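Dihydroorotase (Saccharomyces cerevisiae S288C, PDB 6L0A) catalyses the zinc-dependent, reversible interconversion of N-carbamoyl-L-aspartate and (S)-dihydroorotate, the third step of de novo pyrimidine biosynthesis. Local coordinates at residues N237-K240 with A241-A245; S185-K188 with T189-I193. All coordinates share one frame; numbering follows the deposited sequence.

Interaction 1. Residues N237-K240 with A241-A245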
ATOM      1  N   ASN C 237      -8.601  -8.829  -9.597  1.00 19.11           N
ATOM      2  CA  ASN C 237      -9.996  -8.988 -10.018  1.00 20.24           C
ATOM      3  C   ASN C 237     -10.663  -7.637 -10.254  1.00 20.59           C
ATOM      4  O   ASN C 237     -11.522  -7.505 -11.136  1.00 19.54           O
ATOM      5  CB  ASN C 237     -10.776  -9.786  -8.967  1.00 22.76           C
ATOM      6  CG  ASN C 237     -12.276  -9.864  -9.264  1.00 34.00           C
ATOM      7  OD1 ASN C 237     -12.709 -10.594 -10.163  1.00 34.67           O
ATOM      8  ND2 ASN C 237     -13.076  -9.127  -8.493  1.00 31.66           N
ATOM      9  N   ASP C 238     -10.295  -6.629  -9.470  1.00 17.92           N
ATOM     10  CA  ASP C 238     -10.806  -5.284  -9.703  1.00 15.56           C
ATOM     11  C   ASP C 238     -10.251  -4.705 -10.997  1.00 16.36           C
ATOM     12  O   ASP C 238     -11.007  -4.204 -11.837  1.00 18.69           O
ATOM     13  CB  ASP C 238     -10.455  -4.390  -8.516  1.00 14.84           C
ATOM     14  CG  ASP C 238     -11.026  -4.908  -7.233  1.00 16.06           C
ATOM     15  OD1 ASP C 238     -12.266  -5.048  -7.181  1.00 18.45           O
ATOM     16  OD2 ASP C 238     -10.249  -5.172  -6.280  1.00 16.63           O
ATOM     17  N   LYS C 239      -8.931  -4.766 -11.184  1.00 16.11           N
ATOM     18  CA  LYS C 239      -8.366  -4.248 -12.422  1.00 18.42           C
ATOM     19  C   LYS C 239      -8.984  -4.937 -13.637  1.00 21.19           C
ATOM     20  O   LYS C 239      -9.223  -4.288 -14.666  1.00 16.99           O
ATOM     21  CB  LYS C 239      -6.847  -4.401 -12.432  1.00 17.29           C
ATOM     22  CG  LYS C 239      -6.225  -3.906 -13.727  1.00 18.66           C
ATOM     23  CD  LYS C 239      -4.705  -3.932 -13.681  1.00 22.15           C
ATOM     24  CE  LYS C 239      -4.172  -5.230 -14.253  1.00 31.78           C
ATOM     25  NZ  LYS C 239      -2.727  -5.099 -14.571  1.00 34.22           N
ATOM     26  N   LYS C 240      -9.260  -6.248 -13.530  1.00 17.48           N
ATOM     27  CA  LYS C 240      -9.921  -6.969 -14.620  1.00 22.26           C
ATOM     28  C   LYS C 240     -11.270  -6.348 -14.948  1.00 19.96           C
ATOM     29  O   LYS C 240     -11.604  -6.162 -16.125  1.00 20.74           O
ATOM     30  CB  LYS C 240     -10.092  -8.453 -14.261  1.00 22.44           C
ATOM     31  CG  LYS C 240     -11.321  -9.163 -14.909  1.00 27.08           C
ATOM     32  CD  LYS C 240     -11.033 -10.645 -15.212  1.00 36.25           C
ATOM     33  CE  LYS C 240     -12.284 -11.557 -15.202  1.00 28.33           C
ATOM     34  NZ  LYS C 240     -13.588 -10.899 -15.547  1.00 35.28           N
ATOM     35  N   ALA C 241     -12.070  -6.040 -13.916  1.00 17.66           N
ATOM     36  CA  ALA C 241     -13.376  -5.435 -14.139  1.00 17.43           C
ATOM     37  C   ALA C 241     -13.243  -4.048 -14.754  1.00 20.54           C
ATOM     38  O   ALA C 241     -14.036  -3.678 -15.625  1.00 18.00           O
ATOM     39  CB  ALA C 241     -14.164  -5.364 -12.827  1.00 16.44           C
ATOM     40  N   LEU C 242     -12.250  -3.260 -14.307  1.00 16.96           N
ATOM     41  CA  LEU C 242     -12.091  -1.907 -14.839  1.00 16.80           C
ATOM     42  C   LEU C 242     -11.709  -1.927 -16.311  1.00 19.01           C
ATOM     43  O   LEU C 242     -12.219  -1.126 -17.098  1.00 20.03           O
ATOM     44  CB  LEU C 242     -11.029  -1.134 -14.054  1.00 15.29           C
ATOM     45  CG  LEU C 242     -11.228  -1.016 -12.544  1.00 14.12           C
ATOM     46  CD1 LEU C 242     -10.043  -0.310 -11.913  1.00 11.93           C
ATOM     47  CD2 LEU C 242     -12.500  -0.249 -12.222  1.00 13.93           C
ATOM     48  N   VAL C 243     -10.763  -2.790 -16.690  1.00 20.07           N
ATOM     49  CA  VAL C 243     -10.336  -2.832 -18.084  1.00 19.78           C
ATOM     50  C   VAL C 243     -11.490  -3.281 -18.973  1.00 18.19           C
ATOM     51  O   VAL C 243     -11.711  -2.713 -20.051  1.00 23.22           O
ATOM     52  CB  VAL C 243      -9.090  -3.727 -18.239  1.00 19.36           C
ATOM     53  CG1 VAL C 243      -8.837  -4.040 -19.700  1.00 17.89           C
ATOM     54  CG2 VAL C 243      -7.860  -3.024 -17.641  1.00 19.06           C
ATOM     55  N   LYS C 244     -12.284  -4.259 -18.512  1.00 21.47           N
ATOM     56  CA  LYS C 244     -13.424  -4.719 -19.305  1.00 24.51           C
ATOM     57  C   LYS C 244     -14.473  -3.623 -19.450  1.00 25.74           C
ATOM     58  O   LYS C 244     -15.087  -3.478 -20.516  1.00 23.55           O
ATOM     59  CB  LYS C 244     -14.048  -5.975 -18.686  1.00 25.06           C
ATOM     60  CG  LYS C 244     -13.391  -7.286 -19.133  1.00 32.60           C
ATOM     61  CD  LYS C 244     -14.319  -8.494 -18.942  1.00 39.36           C
ATOM     62  CE  LYS C 244     -14.767  -9.079 -20.281  1.00 41.25           C
ATOM     63  NZ  LYS C 244     -13.686  -9.842 -20.979  1.00 48.88           N
ATOM     64  N   ALA C 245     -14.701  -2.848 -18.386  1.00 21.34           N
ATOM     65  CA  ALA C 245     -15.619  -1.718 -18.488  1.00 19.94           C
ATOM     66  C   ALA C 245     -15.091  -0.673 -19.461  1.00 19.82           C
ATOM     67  O   ALA C 245     -15.853  -0.131 -20.274  1.00 22.13           O
ATOM     68  CB  ALA C 245     -15.855  -1.100 -17.103  1.00 19.10           C
TER
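Asn237 and Ala241 open a ladder of i to i+4 backbone hydrogen bonds in helix 236-246, which lies along the chain between strands 205-209 and 253-255 of the barrel and packs through Leu242 on helix 184-193. Four of these bonds cross from 237-240 to 241-244. Ala241 N to Asn237 O is 3.2 Å long, Leu242 N to Asp238 O 2.9 Å and Val243 N to Lys239 O 3.0 Å. Lys244 N bonds to Lys240 O, and Ala245 N to Ala241 O (3.0 Å) continues the pattern.

The van der Waals contacts are made by branches that lean back over the preceding turn. With CG beside its own backbone N (chi1 -56°), Leu242 sets CG 3.3 Å from Asp238 O; its side chain also touches Ile187 and His213. In an apolar contact, Val243 CG2 lies 4.3 Å from Lys239 CG.

Among the polar ends, Asp238 OD1 takes a hydrogen bond from Glu184 N and OD2 one from Leu235 N, while Lys239 NZ bonds to Phe215 O. On the solvent face the chains of Lys240 and Lys244 bend, and their NZ atoms stand 5.5 Å apart. If both are protonated, they would probably disfavour each other slightly. No salt bridge or side-chain hydrogen bond joins the two segments; main-chain bonds link the turns.

Interaction 2. Residues S185-K188 with T189-I193; sequences SAIK and TIEDI
Ile187 and Glu191 meet one turn apart on helix 184-193, the crossover helix of a beta-alpha-beta unit between strands 175-178 and 205-209 in the TIM-barrel fold of the amidohydrolases. Four i to i+4 bonds cross between the segments, among them Ile190 N to Ala186 O, at 2.9 Å and with an N-H...O angle of 171°.

The tightly packed side belongs to the isoleucines. Ile190 holds CG1 beside its backbone N (chi1 -60°), which brings that carbon 3.3 Å from Ala186 O, and its side chain reaches Phe253, Val205 and Ala207 of the neighbouring strands. Ile187 also packs on Phe253. Its CG2 lies 4.2 Å from Glu191 CD as the two side chains cross obliquely, and the aliphatic part of Glu191 runs past the Ile187 carbonyl, CG to O 3.5 Å. Thr189 faces helix 156-170, where it touches Leu161 and Lys165.

The solvent side is carried by Lys188 and Asp192, both exposed. The Lys188 chain is extended beyond CG, and Asp192 OD1 lies 3.2 Å from the backbone Lys188 O, two acceptors that do not hydrogen-bond. Nearer the start of the helix, a water donates to Ser185 O at 2.8 Å and is also hydrogen-bonded to Thr189 OG1 at 3.1 Å.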
ATOM      1  N   SER C 185     -16.948  -3.989  -7.494  1.00 18.18           N
ATOM      2  CA  SER C 185     -18.233  -3.661  -6.888  1.00 20.67           C
ATOM      3  C   SER C 185     -18.811  -2.392  -7.489  1.00 22.84           C
ATOM      4  O   SER C 185     -20.011  -2.327  -7.783  1.00 20.87           O
ATOM      5  CB  SER C 185     -18.088  -3.512  -5.372  1.00 21.12           C
ATOM      6  OG  SER C 185     -17.876  -4.772  -4.770  1.00 30.41           O
ATOM      7  N   ALA C 186     -17.974  -1.364  -7.677  1.00 17.87           N
ATOM      8  CA  ALA C 186     -18.468  -0.118  -8.250  1.00 17.22           C
ATOM      9  C   ALA C 186     -18.900  -0.309  -9.695  1.00 18.88           C
ATOM     10  O   ALA C 186     -19.929   0.240 -10.110  1.00 17.84           O
ATOM     11  CB  ALA C 186     -17.406   0.975  -8.156  1.00 16.50           C
ATOM     12  N   ILE C 187     -18.126  -1.072 -10.480  1.00 17.43           N
ATOM     13  CA  ILE C 187     -18.492  -1.319 -11.877  1.00 21.83           C
ATOM     14  C   ILE C 187     -19.867  -1.975 -11.956  1.00 21.47           C
ATOM     15  O   ILE C 187     -20.726  -1.569 -12.753  1.00 21.93           O
ATOM     16  CB  ILE C 187     -17.422  -2.176 -12.578  1.00 17.32           C
ATOM     17  CG1 ILE C 187     -16.093  -1.422 -12.700  1.00 16.07           C
ATOM     18  CG2 ILE C 187     -17.894  -2.598 -13.968  1.00 21.60           C
ATOM     19  CD1 ILE C 187     -16.234   0.012 -13.216  1.00 17.41           C
ATOM     20  N   LYS C 188     -20.098  -3.000 -11.129  1.00 22.34           N
ATOM     21  CA  LYS C 188     -21.399  -3.667 -11.114  1.00 22.61           C
ATOM     22  C   LYS C 188     -22.520  -2.697 -10.775  1.00 21.41           C
ATOM     23  O   LYS C 188     -23.614  -2.773 -11.346  1.00 21.98           O
ATOM     24  CB  LYS C 188     -21.402  -4.809 -10.103  1.00 23.37           C
ATOM     25  CG  LYS C 188     -20.658  -6.041 -10.511  1.00 27.25           C
ATOM     26  CD  LYS C 188     -21.060  -7.157  -9.561  1.00 30.55           C
ATOM     27  CE  LYS C 188     -20.104  -8.301  -9.615  1.00 36.95           C
ATOM     28  NZ  LYS C 188     -20.522  -9.346  -8.642  1.00 33.83           N
ATOM     29  N   THR C 189     -22.282  -1.791  -9.830  1.00 20.94           N
ATOM     30  CA  THR C 189     -23.332  -0.856  -9.439  1.00 21.77           C
ATOM     31  C   THR C 189     -23.638   0.136 -10.559  1.00 23.41           C
ATOM     32  O   THR C 189     -24.815   0.403 -10.845  1.00 22.60           O
ATOM     33  CB  THR C 189     -22.936  -0.137  -8.151  1.00 20.54           C
ATOM     34  OG1 THR C 189     -22.996  -1.071  -7.069  1.00 22.50           O
ATOM     35  CG2 THR C 189     -23.891   1.034  -7.852  1.00 20.87           C
ATOM     36  N   ILE C 190     -22.601   0.675 -11.218  1.00 19.92           N
ATOM     37  CA  ILE C 190     -22.830   1.563 -12.360  1.00 20.36           C
ATOM     38  C   ILE C 190     -23.558   0.814 -13.470  1.00 22.55           C
ATOM     39  O   ILE C 190     -24.446   1.361 -14.133  1.00 24.30           O
ATOM     40  CB  ILE C 190     -21.502   2.158 -12.864  1.00 19.02           C
ATOM     41  CG1 ILE C 190     -20.824   2.966 -11.755  1.00 16.65           C
ATOM     42  CG2 ILE C 190     -21.724   3.030 -14.113  1.00 18.54           C
ATOM     43  CD1 ILE C 190     -21.637   4.161 -11.301  1.00 20.28           C
ATOM     44  N   GLU C 191     -23.197  -0.453 -13.685  1.00 19.65           N
ATOM     45  CA  GLU C 191     -23.845  -1.230 -14.736  1.00 25.31           C
ATOM     46  C   GLU C 191     -25.324  -1.434 -14.432  1.00 29.48           C
ATOM     47  O   GLU C 191     -26.177  -1.307 -15.321  1.00 30.94           O
ATOM     48  CB  GLU C 191     -23.128  -2.567 -14.908  1.00 27.37           C
ATOM     49  CG  GLU C 191     -21.951  -2.505 -15.883  1.00 32.71           C
ATOM     50  CD  GLU C 191     -21.288  -3.852 -16.071  1.00 36.76           C
ATOM     51  OE1 GLU C 191     -21.382  -4.693 -15.150  1.00 40.87           O
ATOM     52  OE2 GLU C 191     -20.668  -4.066 -17.133  1.00 43.75           O
ATOM     53  N   ASP C 192     -25.654  -1.693 -13.171  1.00 25.03           N
ATOM     54  CA  ASP C 192     -27.038  -1.957 -12.815  1.00 32.40           C
ATOM     55  C   ASP C 192     -27.885  -0.690 -12.766  1.00 31.22           C
ATOM     56  O   ASP C 192     -29.064  -0.725 -13.130  1.00 30.37           O
ATOM     57  CB  ASP C 192     -27.088  -2.709 -11.491  1.00 34.98           C
ATOM     58  CG  ASP C 192     -26.561  -4.101 -11.634  1.00 42.67           C
ATOM     59  OD1 ASP C 192     -26.081  -4.670 -10.630  1.00 42.59           O
ATOM     60  OD2 ASP C 192     -26.599  -4.621 -12.779  1.00 51.70           O
ATOM     61  N   ILE C 193     -27.313   0.441 -12.345  1.00 25.11           N
ATOM     62  CA  ILE C 193     -28.015   1.714 -12.471  1.00 24.60           C
ATOM     63  C   ILE C 193     -28.367   1.976 -13.932  1.00 28.17           C
ATOM     64  O   ILE C 193     -29.414   2.563 -14.231  1.00 29.77           O
ATOM     65  CB  ILE C 193     -27.151   2.847 -11.876  1.00 24.99           C
ATOM     66  CG1 ILE C 193     -27.043   2.680 -10.358  1.00 20.92           C
ATOM     67  CG2 ILE C 193     -27.708   4.215 -12.218  1.00 21.77           C
ATOM     68  CD1 ILE C 193     -26.209   3.782  -9.677  1.00 22.80           C
TER
HETATM   69  O   HOH W   1     -21.973  -3.886  -6.489  1.00 38.18           O

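In the fold
Interactions 1 and 2 occupy two helices on the outside of the barrel, their centres 12 Å apart, and interaction 2 comes first along the chain. Ile187 joins them: its CG1 lies 3.8 Å from Leu242 CD2, and its CG2 is 4.0 Å from Ala245 CB. At one end Asn237 ND2 adds a hydrogen bond to Glu184 OE1, beside the Asp238 bond to the same first residue of helix 184-193. Neither contact enters the active site. The side chains of Leu242 and Ala186 are about 8 Å and 9 Å, respectively, from that of the zinc ligand His180, and each is about 13 Å from a bound zinc ion, placing both near, but outside, the metal site.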